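Local coordinates for aminotransferase class-III (PDB 6K8H), which belongs to the class-III aminotransferases, fold-type I proteins of the pyridoxal-phosphate-dependent superfamily, and is assembled here from two chains, at residues Asp93-Phe97 against Phe318-Val323; Leu118-Thr124 against Gly291-Ala297; Arg351-Glu355 against Val367-Gly371. All coordinates share one frame; numbering follows the deposited sequence.

Contacts 1 and 2 are neighbours: their centres lie 18 Å apart, and Asn319 CG of the first rests 3.5 Å from Phe123 O of the second. Both also touch the second subunit, and both approach a bound (5-hydroxy-4,6-dimethylpyridin-3-yl)methyl dihydrogen phosphate: the Phe318 side chain of contact 1 is about 5 Å from one, and Gly291 of contact 2 about 7 Å. Along the chain, contact 2 is nested inside the loop that contact 1 closes. Contact 3 follows both and sits on the opposite side of the chain's centre, its centre 39 Å from that of contact 1 and 32 Å from that of contact 2. Its nearest atoms are still about 17 Å from contact 2.

Contact 1 (Asp93-Phe97 against Phe318-Val323); sequences DGVAF and FNANPV
Ala96 and Asn321 bring their CA atoms to 5.1 Å, and the CA atoms of Val95 and Val323 are 5.6 Å apart, yet no hydrogen bond joins the two backbones. The element they share is the N-terminal end of helix 322-334, entered through a type II beta turn from Phe318 to Asn321. The loop after helix 81-91, in which Gly94 has positive phi, lies against this helix start.

Pro322 is the wedge. Its CD packs 3.2 Å from Val95 O, and its CG reaches the rim of the Phe97 ring, near the ring plane, 3.7 Å from Phe97 CD2. Asp93 O meets the same ring at its edge, in plane. Phe97 has its CG anti to its own carbonyl carbon (chi1 -56°), which carries the ring back along its loop until CZ is 3.9 Å from Gly94 CA. His78 of the second subunit meets the Phe97 ring with the two planes at about 20°, placing this packing at the dimer interface.

On the helix side, Val323 CG2 lies 3.6 Å from Val95 CB, the two valines side by side and pointing the same way. Ala96 CB instead touches Phe318, at the edge of its ring and near its plane.

Asn321 sets the helix start. It sits at the N-cap, where its OD1 accepts from Thr324 N, and CG lies between the backbone N and the carbonyl carbon, folding the amide back over the turn. The backbone N of Asn321 also bonds to Phe318 O, which therefore holds two donors. The second is Asn321 ND2, 3.1 Å from Phe318 O, in that carbonyl's plane and nearly straight at 168°.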
# COMPACT_ATOMS: atom_id res chain seq x y z
N ASP B 93 -1.48 23.64 -2.66
CA ASP B 93 -1.76 23.60 -1.22
C ASP B 93 -0.87 22.62 -0.46
O ASP B 93 -0.80 22.70 0.77
CB ASP B 93 -3.22 23.22 -0.96
CG ASP B 93 -4.19 24.36 -1.21
OD1 ASP B 93 -3.72 25.50 -1.44
OD2 ASP B 93 -5.42 24.13 -1.17
N GLY B 94 -0.22 21.69 -1.14
CA GLY B 94 0.55 20.63 -0.54
C GLY B 94 -0.12 19.28 -0.77
O GLY B 94 -1.34 19.19 -0.93
N VAL B 95 0.69 18.22 -0.78
CA VAL B 95 0.22 16.91 -1.22
C VAL B 95 0.02 15.92 -0.09
O VAL B 95 -0.62 14.88 -0.31
CB VAL B 95 1.16 16.32 -2.29
CG1 VAL B 95 1.35 17.32 -3.40
CG2 VAL B 95 2.51 15.95 -1.70
N ALA B 96 0.52 16.20 1.12
CA ALA B 96 0.37 15.29 2.25
C ALA B 96 0.64 16.05 3.55
O ALA B 96 1.50 16.93 3.60
CB ALA B 96 1.30 14.09 2.13
N PHE B 97 -0.10 15.68 4.60
CA PHE B 97 -0.04 16.38 5.88
C PHE B 97 -0.15 15.37 7.01
O PHE B 97 -0.82 14.34 6.87
CB PHE B 97 -1.19 17.40 6.04
CG PHE B 97 -1.24 18.42 4.95
CD1 PHE B 97 -0.51 19.59 5.05
CD2 PHE B 97 -2.00 18.20 3.81
CE1 PHE B 97 -0.54 20.53 4.04
CE2 PHE B 97 -2.03 19.14 2.80
CZ PHE B 97 -1.29 20.31 2.91
N PHE B 318 0.62 7.80 3.99
CA PHE B 318 -0.09 8.42 2.84
C PHE B 318 -1.60 8.14 2.86
O PHE B 318 -2.26 8.49 1.88
CB PHE B 318 0.63 8.09 1.54
CG PHE B 318 1.98 8.76 1.49
CD1 PHE B 318 2.07 10.13 1.33
CD2 PHE B 318 3.14 8.03 1.68
CE1 PHE B 318 3.31 10.76 1.32
CE2 PHE B 318 4.37 8.67 1.66
CZ PHE B 318 4.45 10.02 1.47
N ASN B 319 -2.11 7.57 3.95
CA ASN B 319 -3.57 7.32 4.00
C ASN B 319 -4.29 8.66 3.83
O ASN B 319 -3.95 9.61 4.54
CB ASN B 319 -4.03 6.77 5.35
CG ASN B 319 -3.50 5.40 5.69
OD1 ASN B 319 -2.72 4.83 4.94
ND2 ASN B 319 -3.92 4.86 6.82
N ALA B 320 -5.26 8.70 2.92
CA ALA B 320 -6.12 9.87 2.73
C ALA B 320 -5.32 11.12 2.39
O ALA B 320 -5.73 12.24 2.72
CB ALA B 320 -7.01 10.11 3.96
N ASN B 321 -4.19 10.96 1.71
CA ASN B 321 -3.46 12.14 1.27
C ASN B 321 -4.35 12.96 0.33
O ASN B 321 -5.20 12.40 -0.37
CB ASN B 321 -2.15 11.74 0.58
CG ASN B 321 -2.38 11.16 -0.80
OD1 ASN B 321 -2.49 11.89 -1.78
ND2 ASN B 321 -2.45 9.83 -0.88
N PRO B 322 -4.23 14.28 0.36
CA PRO B 322 -5.19 15.11 -0.39
C PRO B 322 -5.14 14.93 -1.90
O PRO B 322 -6.15 15.13 -2.56
CB PRO B 322 -4.82 16.54 0.02
CG PRO B 322 -4.19 16.37 1.38
CD PRO B 322 -3.43 15.07 1.31
N VAL B 323 -4.00 14.56 -2.47
CA VAL B 323 -3.99 14.36 -3.91
C VAL B 323 -4.91 13.20 -4.29
O VAL B 323 -5.80 13.34 -5.14
CB VAL B 323 -2.56 14.15 -4.44
CG1 VAL B 323 -2.62 13.78 -5.90
CG2 VAL B 323 -1.77 15.43 -4.23

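Contact 2 (Leu118-Thr124 against Gly291-Ala297); sequences LQQVRFT and GAVGGSA
The Phe123 ring has Gly291 O at its edge, near the ring plane, and Ala292 CB approaching obliquely, 4.0 Å from Phe123 CD1; Leu107 and Leu111 of helix 102-114 also touch it. Strand 120-124 is outermost within its chain in the mixed seven-stranded sheet, antiparallel to 291-295, the two strand axes coming within 4.2 Å; Thr35 OG1 of the second subunit hydrogen-bonds to Phe123 N. Val121–Gly294 and Phe123–Ala292 are non-hydrogen-bonded pairs. Between them, Arg122 and Val293 form a hydrogen-bonded pair, each N donating to the other's O.

Gln119 and Gln120 both face Gly295 in a classic beta bulge. Gly295 O takes both amides, Gln120 N almost in line with the C=O but Gln119 N at 2.9 Å, well above the carbonyl plane.

Gln119 CG is anti to its carbonyl carbon (chi1 -49°), and the extended chain brings OE1 to 2.7 Å from Ala297 N, accepting its bond in the amide plane on a lone pair, which helps to set the turn of the carboxamide. Ser296 OG caps Val299 N of the next helix. A water joins Gln120 to the other end of Ala297, donating to Gln120 OE1 at 2.6 Å and to Ala297 O at 2.7 Å.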
# COMPACT_ATOMS: atom_id res chain seq x y z
N LEU B 118 -22.09 0.90 3.09
CA LEU B 118 -21.03 1.74 3.62
C LEU B 118 -21.63 2.80 4.54
O LEU B 118 -22.20 3.79 4.07
CB LEU B 118 -20.23 2.39 2.49
CG LEU B 118 -19.51 1.44 1.53
CD1 LEU B 118 -18.72 2.23 0.49
CD2 LEU B 118 -18.62 0.49 2.30
N GLN B 119 -21.48 2.58 5.84
CA GLN B 119 -21.81 3.59 6.84
C GLN B 119 -20.59 4.41 7.22
O GLN B 119 -20.69 5.62 7.42
CB GLN B 119 -22.39 2.92 8.10
CG GLN B 119 -23.50 1.91 7.83
CD GLN B 119 -24.22 1.50 9.10
OE1 GLN B 119 -23.59 1.05 10.07
NE2 GLN B 119 -25.54 1.68 9.12
N GLN B 120 -19.42 3.76 7.34
CA GLN B 120 -18.16 4.45 7.56
C GLN B 120 -17.07 3.80 6.73
O GLN B 120 -17.15 2.62 6.39
CB GLN B 120 -17.74 4.43 9.04
CG GLN B 120 -18.72 5.14 9.99
CD GLN B 120 -18.38 4.93 11.44
OE1 GLN B 120 -17.75 3.94 11.81
NE2 GLN B 120 -18.80 5.86 12.29
N VAL B 121 -16.04 4.59 6.40
CA VAL B 121 -14.90 4.11 5.61
C VAL B 121 -13.60 4.59 6.25
O VAL B 121 -13.59 5.51 7.08
CB VAL B 121 -14.96 4.55 4.13
CG1 VAL B 121 -16.30 4.21 3.50
CG2 VAL B 121 -14.67 6.04 3.99
N ARG B 122 -12.51 3.93 5.86
CA ARG B 122 -11.13 4.35 6.08
C ARG B 122 -10.35 4.12 4.79
O ARG B 122 -10.58 3.12 4.09
CB ARG B 122 -10.46 3.56 7.22
CG ARG B 122 -10.95 3.91 8.61
CD ARG B 122 -10.25 3.06 9.66
NE ARG B 122 -8.92 3.54 10.03
CZ ARG B 122 -8.68 4.40 11.02
NH1 ARG B 122 -9.68 4.90 11.73
NH2 ARG B 122 -7.44 4.77 11.32
N PHE B 123 -9.42 5.02 4.48
CA PHE B 123 -8.62 4.93 3.27
C PHE B 123 -7.26 4.31 3.55
O PHE B 123 -6.68 4.51 4.63
CB PHE B 123 -8.46 6.31 2.63
CG PHE B 123 -9.76 6.94 2.24
CD1 PHE B 123 -10.39 6.57 1.06
CD2 PHE B 123 -10.39 7.84 3.08
CE1 PHE B 123 -11.60 7.12 0.70
CE2 PHE B 123 -11.62 8.39 2.73
CZ PHE B 123 -12.22 8.03 1.54
N THR B 124 -6.77 3.54 2.58
CA THR B 124 -5.46 2.91 2.61
C THR B 124 -4.72 3.31 1.34
O THR B 124 -5.23 4.13 0.56
CB THR B 124 -5.59 1.39 2.70
OG1 THR B 124 -6.16 0.92 1.48
CG2 THR B 124 -6.49 0.98 3.88
N GLY B 291 -6.72 2.75 -1.56
CA GLY B 291 -7.62 1.66 -1.22
C GLY B 291 -8.57 2.19 -0.17
O GLY B 291 -8.43 3.30 0.34
N ALA B 292 -9.55 1.36 0.17
CA ALA B 292 -10.49 1.78 1.21
C ALA B 292 -11.17 0.55 1.75
O ALA B 292 -11.44 -0.39 1.02
CB ALA B 292 -11.54 2.77 0.68
N VAL B 293 -11.45 0.56 3.05
CA VAL B 293 -12.25 -0.46 3.69
C VAL B 293 -13.42 0.25 4.35
O VAL B 293 -13.22 1.27 5.02
CB VAL B 293 -11.42 -1.28 4.69
CG1 VAL B 293 -10.60 -0.36 5.59
CG2 VAL B 293 -12.30 -2.17 5.52
N GLY B 294 -14.63 -0.24 4.12
CA GLY B 294 -15.78 0.41 4.73
C GLY B 294 -16.86 -0.60 5.02
O GLY B 294 -16.83 -1.74 4.55
N GLY B 295 -17.84 -0.16 5.80
CA GLY B 295 -18.97 -1.02 6.10
C GLY B 295 -19.80 -0.47 7.24
O GLY B 295 -19.90 0.75 7.43
N SER B 296 -20.45 -1.39 7.96
CA SER B 296 -21.27 -1.01 9.10
C SER B 296 -20.42 -0.29 10.15
O SER B 296 -19.25 -0.63 10.37
CB SER B 296 -21.95 -2.22 9.70
OG SER B 296 -21.01 -3.12 10.27
N ALA B 297 -21.04 0.73 10.78
CA ALA B 297 -20.40 1.37 11.93
C ALA B 297 -20.10 0.36 13.03
O ALA B 297 -19.08 0.47 13.73
CB ALA B 297 -21.29 2.48 12.46
O HOH W 1 -17.76 2.81 14.19

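Contact 3 (Arg351-Glu355 against Val367-Gly371); sequences RAGVE and VTGYG
The Arg351 side chain crosses Val367 at a slant and continues over the backbone beyond it. Its CG is 3.5 Å from Val367 CG1, and CD comes equally near Thr368 O. A bend at chi3 (-59°) then turns the guanidinium over the strand, where Gly369 C sits 3.7 Å above one face, offset toward the rim, with Tyr370 N over that face too. Gly371 O meets the edge near the group's plane. The bond from Arg351 NH1 to Gly371 O is weak, 3.5 Å, though straight at 165°. A water bridges the same two residues, accepting from Arg351 NH2 and donating to Gly371 O.

The other branch of Val367 serves the next helical turn: CG2 is 3.5 Å from Val354 CG1, the two side chains crossing at about a right angle, and also touches Glu355 CG. A second water donates to Glu355 OE2 and to Val367 O. Val367 N is buried here with no partner in the model.

These pairs place helix 337-361 against strand 366-370, an outer strand of the three-stranded antiparallel sheet. The segments run antiparallel at 178°, their axes 8.8 Å apart. From neighbouring strand 373-377, Phe374 touches Arg351 and Ile376 touches Val354, which also meets Phe433 and Phe437 of helix 427-445. Thr368 turns its CB away from the helix, and its OG1 bonds to Gly229 O and His377 NE2.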
# COMPACT_ATOMS: atom_id res chain seq x y z
N ARG B 351 -19.92 -6.72 -26.30
CA ARG B 351 -20.06 -8.15 -26.04
C ARG B 351 -20.88 -8.83 -27.14
O ARG B 351 -20.52 -9.92 -27.61
CB ARG B 351 -20.70 -8.37 -24.66
CG ARG B 351 -19.73 -8.10 -23.51
CD ARG B 351 -20.26 -8.66 -22.20
NE ARG B 351 -21.56 -8.08 -21.87
CZ ARG B 351 -21.71 -6.94 -21.21
NH1 ARG B 351 -20.64 -6.25 -20.78
NH2 ARG B 351 -22.94 -6.49 -20.98
N ALA B 352 -21.96 -8.19 -27.58
CA ALA B 352 -22.77 -8.75 -28.66
C ALA B 352 -21.98 -8.80 -29.97
O ALA B 352 -22.07 -9.78 -30.72
CB ALA B 352 -24.05 -7.94 -28.84
N GLY B 353 -21.20 -7.75 -30.25
CA GLY B 353 -20.39 -7.76 -31.46
C GLY B 353 -19.39 -8.90 -31.48
O GLY B 353 -19.20 -9.57 -32.50
N VAL B 354 -18.75 -9.15 -30.33
CA VAL B 354 -17.78 -10.24 -30.25
C VAL B 354 -18.48 -11.59 -30.41
O VAL B 354 -17.95 -12.51 -31.07
CB VAL B 354 -17.00 -10.17 -28.92
CG1 VAL B 354 -16.21 -11.44 -28.72
CG2 VAL B 354 -16.09 -8.95 -28.91
N GLU B 355 -19.66 -11.76 -29.81
CA GLU B 355 -20.38 -13.01 -29.97
C GLU B 355 -20.73 -13.24 -31.44
O GLU B 355 -20.65 -14.36 -31.94
CB GLU B 355 -21.64 -13.04 -29.11
CG GLU B 355 -21.39 -13.21 -27.62
CD GLU B 355 -22.63 -12.91 -26.78
OE1 GLU B 355 -23.62 -12.40 -27.35
OE2 GLU B 355 -22.60 -13.17 -25.56
N VAL B 367 -18.92 -14.73 -24.23
CA VAL B 367 -18.46 -13.48 -23.66
C VAL B 367 -19.26 -13.24 -22.39
O VAL B 367 -20.49 -13.22 -22.42
CB VAL B 367 -18.61 -12.29 -24.62
CG1 VAL B 367 -17.88 -11.08 -24.05
CG2 VAL B 367 -18.06 -12.64 -26.00
N THR B 368 -18.55 -13.07 -21.27
CA THR B 368 -19.19 -12.68 -20.02
C THR B 368 -18.90 -11.21 -19.76
O THR B 368 -18.00 -10.62 -20.37
CB THR B 368 -18.70 -13.53 -18.84
OG1 THR B 368 -17.28 -13.40 -18.67
CG2 THR B 368 -19.06 -14.99 -19.04
N GLY B 369 -19.66 -10.62 -18.85
CA GLY B 369 -19.38 -9.25 -18.46
C GLY B 369 -20.59 -8.57 -17.88
O GLY B 369 -21.71 -9.08 -17.91
N TYR B 370 -20.33 -7.39 -17.33
CA TYR B 370 -21.37 -6.58 -16.71
C TYR B 370 -20.91 -5.12 -16.72
O TYR B 370 -19.72 -4.85 -16.52
CB TYR B 370 -21.68 -7.04 -15.28
CG TYR B 370 -22.92 -6.37 -14.74
CD1 TYR B 370 -22.87 -5.09 -14.21
CD2 TYR B 370 -24.16 -7.00 -14.83
CE1 TYR B 370 -24.02 -4.46 -13.75
CE2 TYR B 370 -25.31 -6.38 -14.37
CZ TYR B 370 -25.24 -5.12 -13.85
OH TYR B 370 -26.38 -4.51 -13.41
N GLY B 371 -21.84 -4.20 -16.93
CA GLY B 371 -21.45 -2.80 -17.03
C GLY B 371 -20.34 -2.66 -18.06
O GLY B 371 -20.45 -3.16 -19.19
O HOH W 2 -23.42 -3.71 -19.98
O HOH W 3 -22.78 -11.49 -23.26